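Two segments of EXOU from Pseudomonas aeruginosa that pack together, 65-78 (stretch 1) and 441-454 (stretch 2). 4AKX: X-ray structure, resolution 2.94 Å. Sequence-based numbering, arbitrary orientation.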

# COMPACT_ATOMS: atom_id res chain seq x y z
N ASN B 65 -11.95 37.28 -17.89
CA ASN B 65 -12.89 36.58 -17.01
C ASN B 65 -12.86 37.11 -15.62
O ASN B 65 -13.51 36.57 -14.72
CB ASN B 65 -12.66 35.08 -17.02
CG ASN B 65 -11.36 34.66 -16.38
OD1 ASN B 65 -10.39 35.42 -16.30
ND2 ASN B 65 -11.32 33.42 -15.96
N GLY B 66 -12.12 38.21 -15.47
CA GLY B 66 -11.98 38.88 -14.19
C GLY B 66 -10.60 38.79 -13.59
O GLY B 66 -10.11 39.76 -13.00
N VAL B 67 -9.97 37.61 -13.72
CA VAL B 67 -8.76 37.30 -12.95
C VAL B 67 -7.74 38.40 -13.15
O VAL B 67 -7.42 38.76 -14.29
CB VAL B 67 -8.12 35.96 -13.35
CG1 VAL B 67 -6.80 35.76 -12.62
CG2 VAL B 67 -9.07 34.81 -13.10
N THR B 68 -7.26 38.95 -12.04
CA THR B 68 -6.26 39.99 -12.06
C THR B 68 -4.92 39.48 -11.65
O THR B 68 -4.79 38.87 -10.61
CB THR B 68 -6.63 41.05 -11.09
OG1 THR B 68 -7.91 41.54 -11.47
CG2 THR B 68 -5.59 42.18 -11.14
N GLU B 69 -3.92 39.74 -12.47
CA GLU B 69 -2.57 39.33 -12.18
C GLU B 69 -1.73 40.54 -11.73
O GLU B 69 -1.66 41.58 -12.42
CB GLU B 69 -1.95 38.67 -13.40
CG GLU B 69 -0.44 38.52 -13.29
CD GLU B 69 0.19 37.67 -14.40
OE1 GLU B 69 -0.39 37.61 -15.52
OE2 GLU B 69 1.27 37.07 -14.14
N LEU B 70 -1.10 40.37 -10.56
CA LEU B 70 -0.17 41.36 -10.01
C LEU B 70 1.29 40.97 -10.23
O LEU B 70 1.69 39.84 -10.00
CB LEU B 70 -0.45 41.53 -8.54
CG LEU B 70 0.51 42.35 -7.70
CD1 LEU B 70 0.45 43.78 -8.18
CD2 LEU B 70 0.09 42.28 -6.24
N GLN B 71 2.08 41.93 -10.71
CA GLN B 71 3.53 41.75 -10.80
C GLN B 71 4.24 42.90 -10.10
O GLN B 71 3.84 44.07 -10.22
CB GLN B 71 3.98 41.65 -12.24
CG GLN B 71 5.33 40.99 -12.42
CD GLN B 71 6.02 41.44 -13.70
OE1 GLN B 71 5.38 41.70 -14.72
NE2 GLN B 71 7.34 41.53 -13.64
N LEU B 72 5.30 42.59 -9.36
CA LEU B 72 5.82 43.55 -8.40
C LEU B 72 7.26 43.18 -8.11
O LEU B 72 7.62 42.00 -8.14
CB LEU B 72 4.95 43.52 -7.15
CG LEU B 72 5.36 43.95 -5.74
CD1 LEU B 72 4.12 44.06 -4.85
CD2 LEU B 72 6.32 42.95 -5.12
N SER B 73 8.09 44.19 -7.88
CA SER B 73 9.51 43.99 -7.61
C SER B 73 9.70 43.20 -6.33
O SER B 73 8.97 43.39 -5.36
CB SER B 73 10.22 45.34 -7.49
OG SER B 73 9.79 46.03 -6.32
N ARG B 74 10.71 42.33 -6.34
CA ARG B 74 11.11 41.60 -5.14
C ARG B 74 11.15 42.53 -3.92
O ARG B 74 11.53 43.68 -4.05
CB ARG B 74 12.47 40.92 -5.34
CG ARG B 74 12.46 39.75 -6.31
CD ARG B 74 11.64 38.59 -5.76
NE ARG B 74 12.27 38.02 -4.57
CZ ARG B 74 12.72 36.76 -4.49
NH1 ARG B 74 12.59 35.91 -5.53
NH2 ARG B 74 13.29 36.34 -3.36
N PRO B 75 10.75 42.02 -2.76
CA PRO B 75 10.59 42.82 -1.56
C PRO B 75 11.90 43.40 -1.15
O PRO B 75 12.92 43.02 -1.67
CB PRO B 75 10.17 41.81 -0.50
CG PRO B 75 9.61 40.66 -1.27
CD PRO B 75 10.46 40.61 -2.50
N PRO B 76 11.87 44.31 -0.19
CA PRO B 76 13.09 44.95 0.25
C PRO B 76 13.99 43.97 0.99
O PRO B 76 13.51 43.17 1.81
CB PRO B 76 12.58 46.06 1.18
CG PRO B 76 11.33 45.50 1.77
CD PRO B 76 10.72 44.65 0.68
N LEU B 77 15.29 43.99 0.69
CA LEU B 77 16.26 43.27 1.51
C LEU B 77 16.31 43.83 2.96
O LEU B 77 16.79 44.95 3.22
CB LEU B 77 17.65 43.28 0.85
CG LEU B 77 18.11 42.01 0.14
CD1 LEU B 77 19.60 42.11 -0.11
CD2 LEU B 77 17.83 40.75 0.94
N THR B 78 15.78 43.05 3.90
CA THR B 78 15.75 43.51 5.25
C THR B 78 16.39 42.52 6.19
O THR B 78 16.30 42.68 7.41
CB THR B 78 14.32 43.75 5.73
OG1 THR B 78 13.59 42.51 5.63
CG2 THR B 78 13.63 44.85 4.89
N LYS B 441 21.07 41.46 -10.18
CA LYS B 441 20.11 40.52 -10.75
C LYS B 441 18.80 40.56 -9.97
O LYS B 441 17.74 40.82 -10.54
CB LYS B 441 20.69 39.11 -10.74
CG LYS B 441 19.68 38.02 -11.08
CD LYS B 441 20.34 36.65 -11.02
CE LYS B 441 19.97 35.80 -12.22
NZ LYS B 441 21.14 35.01 -12.71
N ARG B 442 18.88 40.32 -8.67
CA ARG B 442 17.71 40.35 -7.81
C ARG B 442 16.90 41.62 -8.08
O ARG B 442 15.68 41.65 -7.88
CB ARG B 442 18.13 40.29 -6.35
CG ARG B 442 17.02 39.90 -5.40
CD ARG B 442 17.37 40.27 -3.97
NE ARG B 442 17.31 41.71 -3.76
CZ ARG B 442 16.35 42.35 -3.07
NH1 ARG B 442 15.34 41.68 -2.51
NH2 ARG B 442 16.39 43.66 -2.94
N LEU B 443 17.59 42.65 -8.55
CA LEU B 443 16.94 43.91 -8.89
C LEU B 443 16.15 43.85 -10.22
O LEU B 443 15.37 44.75 -10.51
CB LEU B 443 17.99 45.01 -8.96
CG LEU B 443 17.55 46.37 -8.46
CD1 LEU B 443 17.87 46.47 -6.97
CD2 LEU B 443 18.26 47.47 -9.25
N GLN B 444 16.36 42.81 -11.02
CA GLN B 444 15.66 42.69 -12.30
C GLN B 444 14.68 41.52 -12.32
O GLN B 444 14.17 41.15 -13.38
CB GLN B 444 16.66 42.55 -13.46
CG GLN B 444 17.76 43.60 -13.45
CD GLN B 444 17.23 45.02 -13.37
OE1 GLN B 444 16.48 45.46 -14.23
NE2 GLN B 444 17.63 45.75 -12.32
N ALA B 445 14.43 40.94 -11.15
CA ALA B 445 13.48 39.85 -11.04
C ALA B 445 12.22 40.31 -10.30
O ALA B 445 12.19 41.39 -9.72
CB ALA B 445 14.11 38.66 -10.33
N SER B 446 11.19 39.47 -10.33
CA SER B 446 9.88 39.91 -9.92
C SER B 446 9.15 38.90 -9.02
O SER B 446 9.71 37.87 -8.62
CB SER B 446 9.04 40.24 -11.15
OG SER B 446 7.85 40.92 -10.78
N GLU B 447 7.91 39.26 -8.65
CA GLU B 447 6.96 38.39 -7.99
C GLU B 447 5.67 38.51 -8.76
O GLU B 447 5.29 39.61 -9.17
CB GLU B 447 6.68 38.85 -6.56
CG GLU B 447 7.92 39.17 -5.74
CD GLU B 447 7.88 38.53 -4.36
OE1 GLU B 447 6.95 38.85 -3.57
OE2 GLU B 447 8.79 37.70 -4.07
N ARG B 448 5.00 37.38 -8.97
CA ARG B 448 3.69 37.34 -9.60
C ARG B 448 2.67 36.80 -8.61
O ARG B 448 2.94 35.85 -7.88
CB ARG B 448 3.73 36.45 -10.84
CG ARG B 448 5.00 36.61 -11.67
CD ARG B 448 4.80 36.05 -13.07
NE ARG B 448 6.02 36.16 -13.88
CZ ARG B 448 6.43 37.28 -14.48
NH1 ARG B 448 5.73 38.41 -14.35
NH2 ARG B 448 7.55 37.27 -15.20
N HIS B 449 1.51 37.45 -8.53
CA HIS B 449 0.41 36.95 -7.71
C HIS B 449 -0.85 37.08 -8.48
O HIS B 449 -1.10 38.10 -9.13
CB HIS B 449 0.28 37.72 -6.42
CG HIS B 449 1.49 37.64 -5.53
ND1 HIS B 449 1.49 36.91 -4.39
CD2 HIS B 449 2.74 38.25 -5.61
CE1 HIS B 449 2.69 37.03 -3.78
NE2 HIS B 449 3.45 37.85 -4.53
N THR B 450 -1.67 36.04 -8.43
CA THR B 450 -2.82 35.99 -9.27
C THR B 450 -4.00 36.06 -8.36
O THR B 450 -4.02 35.42 -7.32
CB THR B 450 -2.83 34.69 -10.07
OG1 THR B 450 -1.70 34.67 -10.97
CG2 THR B 450 -4.09 34.57 -10.87
N PHE B 451 -4.97 36.89 -8.69
CA PHE B 451 -6.16 36.99 -7.86
C PHE B 451 -7.41 36.77 -8.69
O PHE B 451 -7.34 36.67 -9.93
CB PHE B 451 -6.24 38.33 -7.13
CG PHE B 451 -5.03 38.63 -6.32
CD1 PHE B 451 -3.89 39.19 -6.90
CD2 PHE B 451 -5.01 38.32 -5.00
CE1 PHE B 451 -2.75 39.41 -6.15
CE2 PHE B 451 -3.89 38.57 -4.23
CZ PHE B 451 -2.75 39.12 -4.80
N ALA B 452 -8.55 36.69 -8.02
CA ALA B 452 -9.76 36.32 -8.70
C ALA B 452 -10.56 37.56 -9.02
O ALA B 452 -11.56 37.48 -9.76
CB ALA B 452 -10.56 35.39 -7.85
N SER B 453 -10.10 38.71 -8.52
CA SER B 453 -10.77 39.98 -8.79
C SER B 453 -9.82 41.13 -8.55
O SER B 453 -8.82 40.98 -7.83
CB SER B 453 -11.94 40.14 -7.84
OG SER B 453 -11.49 40.33 -6.51
N LEU B 454 -10.14 42.29 -9.15
CA LEU B 454 -9.32 43.48 -8.97
C LEU B 454 -9.19 43.75 -7.50
O LEU B 454 -8.12 43.60 -6.96
CB LEU B 454 -9.91 44.69 -9.67
CG LEU B 454 -9.11 46.00 -9.58
CD1 LEU B 454 -7.68 45.80 -10.08
CD2 LEU B 454 -9.77 47.08 -10.40
O HOH W 1 -13.19 35.44 -11.59

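Residues 68-73 and the strand beginning at Ser446 lie side by side as antiparallel neighbours in a sheet, though at least 365 residues separate them in sequence. Backbone hydrogen bonds set the register. Leu70 N donates to His449 O at 2.7 Å, and His449 N returns one to Leu70 O at 2.8 Å. Leu72 and Glu447 form the next such pair: Leu72 N to Glu447 O is 3.0 Å, and Glu447 N to Leu72 O is 2.8 Å.

Side chains alternate between the two faces. Leu70, Leu72, Glu447, His449 and Phe451 share one. Leu70 has chi1 t, and its CB meets the edge of the Phe451 ring, 3.9 Å from CE1. This is an apolar contact.

Glu69, Gln71, Arg448 and Thr450 occupy the other face. Gln71 is extended, with chi1 and chi2 both t. This carries its amide along the partner strand, where Gln71 NE2 donates to Ser446 OG at 3.0 Å. Ser446 has chi1 t, and its OG in turn donates to Leu72 O at 2.9 Å. The hydroxyl thus links a side-chain amide to the backbone. Leu72 O also accepts from Glu447 N, so this carbonyl serves two donors.

Beyond the strand, Arg74 has chi1, chi2 and chi3 all m, and its side chain runs across beside Glu447. Glu447 OE2 lies over one face of its guanidinium, 3.5 Å from Arg74 NE. The salt bridge rests on charge alone, since no N-H points at that oxygen. Both partners find hydrogen bonds elsewhere in the structure.

Arg442 reaches across from the other stretch. Its chi1 and chi2 are t, and chi3 turns to p. Arg442 NH1 donates to Pro75 O at 2.9 Å, near the guanidinium plane, as suits an N-H donor. Leu77 covers one face of the same group, with Leu77 CG 3.7 Å from Arg442 CZ. Polar edge and flat face therefore meet different partners.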